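Local coordinates for uncharacterized protein (Porphyromonas gingivalis, PDB 1ZBS) that is of unknown function but is probably an ATP-dependent sugar kinase of the actin-like ASKHA superfamily, perhaps acting on N-acetylglucosamine, at residues A[76-79]-A[80-84]; A[163-166]-A[167-171]; A[181-185]-A[186-190]. All coordinates share one frame; numbering follows the deposited sequence.

Interaction 1: A[76-79]-A[80-84]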
# COMPACT_ATOMS: atom_id res chain seq x y z
N PRO A 76 4.26 -28.65 -6.82
CA PRO A 76 5.00 -29.73 -7.48
C PRO A 76 6.33 -29.31 -8.09
O PRO A 76 7.07 -30.14 -8.61
CB PRO A 76 4.01 -30.22 -8.55
CG PRO A 76 3.24 -28.98 -8.88
CD PRO A 76 2.98 -28.40 -7.51
N MSE A 77 6.63 -28.03 -8.02
CA MSE A 77 7.88 -27.53 -8.57
C MSE A 77 8.95 -27.62 -7.49
O MSE A 77 10.07 -28.08 -7.73
CB MSE A 77 7.68 -26.09 -9.05
CG MSE A 77 8.86 -25.47 -9.78
SE MSE A 77 10.26 -24.87 -8.58
CE MSE A 77 9.75 -23.00 -8.43
N LEU A 78 8.61 -27.20 -6.28
CA LEU A 78 9.55 -27.26 -5.17
C LEU A 78 9.76 -28.72 -4.81
O LEU A 78 10.82 -29.11 -4.31
CB LEU A 78 9.01 -26.50 -3.97
CG LEU A 78 9.90 -26.41 -2.73
CD1 LEU A 78 11.29 -25.91 -3.10
CD2 LEU A 78 9.24 -25.48 -1.73
N ASN A 79 8.74 -29.53 -5.06
CA ASN A 79 8.80 -30.96 -4.78
C ASN A 79 9.89 -31.58 -5.65
O ASN A 79 10.65 -32.44 -5.19
CB ASN A 79 7.44 -31.61 -5.07
CG ASN A 79 7.41 -33.09 -4.71
OD1 ASN A 79 8.19 -33.89 -5.23
ND2 ASN A 79 6.49 -33.46 -3.83
N GLU A 80 9.99 -31.13 -6.89
CA GLU A 80 11.00 -31.64 -7.81
C GLU A 80 12.39 -31.18 -7.40
O GLU A 80 13.35 -31.95 -7.45
CB GLU A 80 10.72 -31.16 -9.24
CG GLU A 80 9.43 -31.71 -9.82
CD GLU A 80 9.23 -31.29 -11.26
OE1 GLU A 80 10.13 -31.56 -12.09
OE2 GLU A 80 8.18 -30.68 -11.57
N ALA A 81 12.50 -29.92 -6.99
CA ALA A 81 13.76 -29.33 -6.55
C ALA A 81 14.27 -30.05 -5.31
O ALA A 81 15.44 -30.39 -5.21
CB ALA A 81 13.57 -27.85 -6.26
N LEU A 82 13.37 -30.26 -4.35
CA LEU A 82 13.71 -30.95 -3.11
C LEU A 82 14.08 -32.39 -3.42
O LEU A 82 15.07 -32.91 -2.91
CB LEU A 82 12.52 -30.94 -2.15
CG LEU A 82 12.19 -29.63 -1.42
CD1 LEU A 82 10.79 -29.72 -0.83
CD2 LEU A 82 13.22 -29.36 -0.33
N ASP A 83 13.29 -33.03 -4.27
CA ASP A 83 13.55 -34.40 -4.63
C ASP A 83 14.93 -34.57 -5.27
O ASP A 83 15.52 -35.65 -5.22
CB ASP A 83 12.45 -34.91 -5.57
CG ASP A 83 12.53 -36.41 -5.80
OD1 ASP A 83 13.33 -36.83 -6.65
OD2 ASP A 83 11.79 -37.16 -5.11
N SER A 84 15.46 -33.50 -5.87
CA SER A 84 16.78 -33.56 -6.48
C SER A 84 17.83 -33.32 -5.40
O SER A 84 19.00 -33.68 -5.55
CB SER A 84 16.92 -32.51 -7.59
OG SER A 84 16.10 -32.85 -8.71
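L78 and L82, one helical turn apart, make the dense side of this contact. Their side chains meet at an oblique angle, with CG of L78 3.9 Å from CD1 of L82. L78 holds CG anti to its own nitrogen (chi1 -177°), which leans the branch forward along the helix, toward L82. CB, CG and CD1 of L82 in turn crowd round the carbonyl oxygen of L78, the acceptor of the bond from L82 N (2.8 Å). CD1 of L78 also lies 4.4 Å from CB of A81, a looser apolar touch. Beyond the helix, L78 and L82 both rest on F65 of strand 62-67, while A81 touches D42 and L45 of helix 38-53.

Backbone bonds continue round the helix: M77 O accepts from A81 N at 3.1 Å and only weakly from E80 N, and N79 O accepts from D83 N at 2.9 Å.

The loose side belongs to the exposed residues P76, E80 and S84. A chi1 of -65° sets CG of E80 3.1 Å from P76 O; beyond it the extended chain carries OE1 to a salt bridge with R38. Further along, the hydroxyl OG of S84 turns back and donates to E80 O at 3.2 Å.

Buried L78, A81 and L82 facing the sheet and helix 38-53, with E80 and S84 exposed, make 75-85 an amphipathic helix, the crossover of the beta-alpha-beta unit formed with strands 62-67 and 91-95.

Interaction 2: A[163-166]-A[167-171]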
# COMPACT_ATOMS: atom_id res chain seq x y z
N MSE A 163 1.47 11.28 16.37
CA MSE A 163 2.08 10.67 17.55
C MSE A 163 2.63 11.76 18.49
O MSE A 163 2.78 12.92 18.09
CB MSE A 163 3.21 9.72 17.12
CG MSE A 163 2.77 8.50 16.31
SE MSE A 163 1.85 7.14 17.37
CE MSE A 163 0.30 6.82 16.24
N PRO A 164 2.94 11.41 19.75
CA PRO A 164 3.47 12.43 20.67
C PRO A 164 4.70 13.12 20.09
O PRO A 164 5.39 12.56 19.24
CB PRO A 164 3.79 11.61 21.92
CG PRO A 164 2.71 10.57 21.91
CD PRO A 164 2.73 10.14 20.45
N GLU A 165 4.96 14.35 20.54
CA GLU A 165 6.10 15.13 20.06
C GLU A 165 7.40 14.41 20.38
O GLU A 165 7.59 13.91 21.49
CB GLU A 165 6.11 16.52 20.73
CG GLU A 165 7.02 17.59 20.08
CD GLU A 165 8.52 17.37 20.29
OE1 GLU A 165 8.96 17.19 21.45
OE2 GLU A 165 9.27 17.40 19.28
N GLY A 166 8.28 14.34 19.38
CA GLY A 166 9.56 13.68 19.57
C GLY A 166 9.62 12.23 19.10
O GLY A 166 10.70 11.77 18.72
N LEU A 167 8.50 11.52 19.12
CA LEU A 167 8.49 10.12 18.71
C LEU A 167 8.98 9.96 17.29
O LEU A 167 9.73 9.03 16.98
CB LEU A 167 7.08 9.52 18.82
CG LEU A 167 6.95 8.00 18.67
CD1 LEU A 167 7.90 7.31 19.64
CD2 LEU A 167 5.52 7.56 18.94
N CYS A 168 8.56 10.87 16.42
CA CYS A 168 8.98 10.79 15.03
C CYS A 168 10.49 10.91 14.95
O CYS A 168 11.15 10.05 14.37
CB CYS A 168 8.33 11.92 14.21
SG CYS A 168 8.63 11.79 12.44
N GLU A 169 11.03 11.96 15.56
CA GLU A 169 12.47 12.17 15.55
C GLU A 169 13.20 11.02 16.24
O GLU A 169 14.31 10.67 15.85
CB GLU A 169 12.83 13.51 16.21
CG GLU A 169 12.28 14.73 15.49
CD GLU A 169 10.91 15.15 15.99
OE1 GLU A 169 9.98 14.31 15.98
OE2 GLU A 169 10.76 16.32 16.40
N ALA A 170 12.58 10.44 17.26
CA ALA A 170 13.18 9.32 17.98
C ALA A 170 13.24 8.08 17.07
O ALA A 170 14.20 7.31 17.13
CB ALA A 170 12.36 9.01 19.23
N PHE A 171 12.21 7.91 16.25
CA PHE A 171 12.09 6.80 15.30
C PHE A 171 13.08 6.95 14.16
O PHE A 171 13.87 6.05 13.87
CB PHE A 171 10.66 6.75 14.72
CG PHE A 171 10.45 5.70 13.65
CD1 PHE A 171 10.17 4.37 13.99
CD2 PHE A 171 10.53 6.03 12.30
CE1 PHE A 171 9.97 3.40 13.00
CE2 PHE A 171 10.33 5.06 11.30
CZ PHE A 171 10.05 3.74 11.65
O HOH W 1 6.30 12.59 16.78
O HOH W 2 7.53 15.06 16.74
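L167 reaches back from the first turn of its helix to M163 and P164, its CD2 methyl lying 3.6 Å from CB of M163. This is the N-terminal end of helix 167-174, with G166 as its N-cap residue, and the preceding loop folds against the turn it starts. The CD2 methyl is the main apolar point of the contact: it also approaches CG and SE of M163, a selenomethionine whose side chain it meets obliquely, and the proline ring runs alongside, with CD of P164 4.1 Å from CD2 of L167. A chi1 of -169° swings CG of L167 across from the backbone nitrogen and sends this branch toward the loop.

Two backbone bonds fix the turn. L167 N donates to P164 O at 3.3 Å, and A170 N donates to G166 O at 2.7 Å, the first i to i+4 bond from the capping residue. G166 has a positive phi of 96°, a backbone shape that leaves no room for a side chain beside the carbonyl oxygen of E165.

Further out, water links the loop to the helix twice. One molecule donates to P164 O and accepts from C168 N, so P164 O is gripped by both the water and L167 N. M163 and L167 are backed by S157 and L158 of helix 147-159, respectively, and M163 also meets A211 and V212 of helix 210-229. At the exposed rim the carboxylates of E165 and E169 come close, their planes 81° apart and their OE2 atoms at 3.4 Å, a like-charge approach that probably costs some energy. The other oxygen of E169, OE1, instead accepts from the second water at 2.7 Å, and that water accepts from G166 N.

Interaction 3: A[181-185]-A[186-190]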
# COMPACT_ATOMS: atom_id res chain seq x y z
N ASP A 181 13.85 8.79 2.40
CA ASP A 181 14.36 7.41 2.33
C ASP A 181 13.20 6.42 2.47
O ASP A 181 13.16 5.38 1.80
CB ASP A 181 15.40 7.12 3.44
CG ASP A 181 16.65 7.98 3.32
OD1 ASP A 181 17.11 8.22 2.19
OD2 ASP A 181 17.17 8.40 4.38
N ILE A 182 12.25 6.73 3.35
CA ILE A 182 11.10 5.86 3.55
C ILE A 182 10.30 5.74 2.24
O ILE A 182 9.94 4.64 1.83
CB ILE A 182 10.23 6.39 4.73
CG1 ILE A 182 11.05 6.29 6.02
CG2 ILE A 182 8.94 5.58 4.85
CD1 ILE A 182 10.38 6.84 7.25
N ILE A 183 10.07 6.87 1.57
CA ILE A 183 9.34 6.85 0.30
C ILE A 183 10.09 5.99 -0.72
O ILE A 183 9.49 5.17 -1.42
CB ILE A 183 9.18 8.27 -0.28
CG1 ILE A 183 8.28 9.10 0.64
CG2 ILE A 183 8.56 8.21 -1.67
CD1 ILE A 183 6.92 8.48 0.85
N GLU A 184 11.40 6.20 -0.80
CA GLU A 184 12.24 5.44 -1.72
C GLU A 184 12.12 3.92 -1.46
O GLU A 184 11.86 3.14 -2.38
CB GLU A 184 13.70 5.92 -1.61
CG GLU A 184 14.76 5.01 -2.27
CD GLU A 184 16.19 5.49 -2.07
OE1 GLU A 184 16.53 5.96 -0.95
OE2 GLU A 184 17.01 5.39 -3.02
N SER A 185 12.27 3.50 -0.21
CA SER A 185 12.20 2.07 0.13
C SER A 185 10.81 1.47 -0.07
O SER A 185 10.67 0.33 -0.52
CB SER A 185 12.62 1.83 1.58
OG SER A 185 13.95 2.27 1.80
N VAL A 186 9.78 2.24 0.26
CA VAL A 186 8.41 1.78 0.12
C VAL A 186 7.94 1.70 -1.33
O VAL A 186 7.31 0.72 -1.73
CB VAL A 186 7.45 2.69 0.92
CG1 VAL A 186 6.01 2.37 0.57
CG2 VAL A 186 7.68 2.48 2.41
N TYR A 187 8.27 2.70 -2.13
CA TYR A 187 7.81 2.74 -3.52
C TYR A 187 8.79 2.35 -4.62
O TYR A 187 8.35 2.01 -5.72
CB TYR A 187 7.24 4.13 -3.81
CG TYR A 187 6.15 4.56 -2.85
CD1 TYR A 187 4.81 4.24 -3.10
CD2 TYR A 187 6.45 5.28 -1.69
CE1 TYR A 187 3.80 4.64 -2.22
CE2 TYR A 187 5.45 5.68 -0.81
CZ TYR A 187 4.13 5.36 -1.09
OH TYR A 187 3.12 5.75 -0.22
N ARG A 188 10.09 2.39 -4.35
CA ARG A 188 11.07 2.07 -5.40
C ARG A 188 12.13 1.04 -5.02
O ARG A 188 13.17 0.93 -5.66
CB ARG A 188 11.77 3.36 -5.85
CG ARG A 188 11.15 4.02 -7.07
CD ARG A 188 10.52 5.38 -6.75
NE ARG A 188 11.38 6.23 -5.93
CZ ARG A 188 10.97 7.36 -5.34
NH1 ARG A 188 11.82 8.07 -4.60
NH2 ARG A 188 9.72 7.77 -5.50
N LYS A 189 11.85 0.27 -3.98
CA LYS A 189 12.77 -0.75 -3.51
C LYS A 189 12.02 -2.07 -3.44
O LYS A 189 10.82 -2.10 -3.21
CB LYS A 189 13.26 -0.38 -2.11
CG LYS A 189 14.75 -0.27 -1.97
CD LYS A 189 15.30 0.88 -2.77
CE LYS A 189 16.81 0.97 -2.59
NZ LYS A 189 17.40 2.11 -3.33
N PRO A 190 12.73 -3.18 -3.64
CA PRO A 190 12.13 -4.52 -3.60
C PRO A 190 11.72 -4.92 -2.17
O PRO A 190 12.32 -4.46 -1.20
CB PRO A 190 13.23 -5.41 -4.16
CG PRO A 190 14.47 -4.71 -3.71
CD PRO A 190 14.16 -3.27 -4.00
O HOH W 3 11.97 -1.96 0.29
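I182 opens the contact by meeting V186 one turn on: the two side chains run side by side, CG2 to CG2 at 4.1 Å, and I182 O accepts from V186 N. Both residues also pack on L141 of the second subunit.

I183 follows with a firmer grip on Y187. Its CD1 lies 3.6 Å from CE2 of the tyrosine and its CG2 equally near CD2, while I183 O sits close to the ring plane at the edge, besides accepting from Y187 N (2.8 Å). CG1 of V186 lies over one face of the same ring near its margin, 3.6 Å from the ring plane. The Y187 hydroxyl is hydrogen-bonded to L137 O, I140 N and L141 N of the second subunit, which places this last part of helix 179-188 at the dimer interface.

E184 is held by its carbonyl and by its carboxylate. E184 O accepts from R188 N, whereas the side chain, with CG beside the carbonyl carbon (chi1 167°) and extended beyond, carries OE2 to NZ of K189 for a salt bridge whose hydrogen bond is weak at 3.3 Å. The guanidinium of R188 folds back so that one face looks on E184 N.

S185 turns its hydroxyl OG to D181 O (3.2 Å), which also accepts from S185 N. The carbonyl oxygen of S185 lies 3.1 Å from CB of K189, and a water donates both to S185 O and to P190 O, spanning the change from helix to loop.

In the fold
From the N terminus, interaction 1 comes first, within helix 75-85 of the beta-alpha-beta unit that belongs to the sheet containing strands 2-7, 62-67 and 91-95. The chain then lays down the first three strands of the second mixed sheet, 111-116, 120-125 and 130-133, and passes through helix 147-159 before interaction 2, where the loop 163-166 turns into helix 167-174. Interaction 3 lies on the following helix, 179-188. The three are in series, neither nested nor crossed, and each closes only a local turn. Interactions 1 and 2 lie on opposite sides of the chain's centre, 48 Å apart between centres. Interactions 2 and 3 both lean on helix 147-159, and interaction 3 also reaches the second subunit.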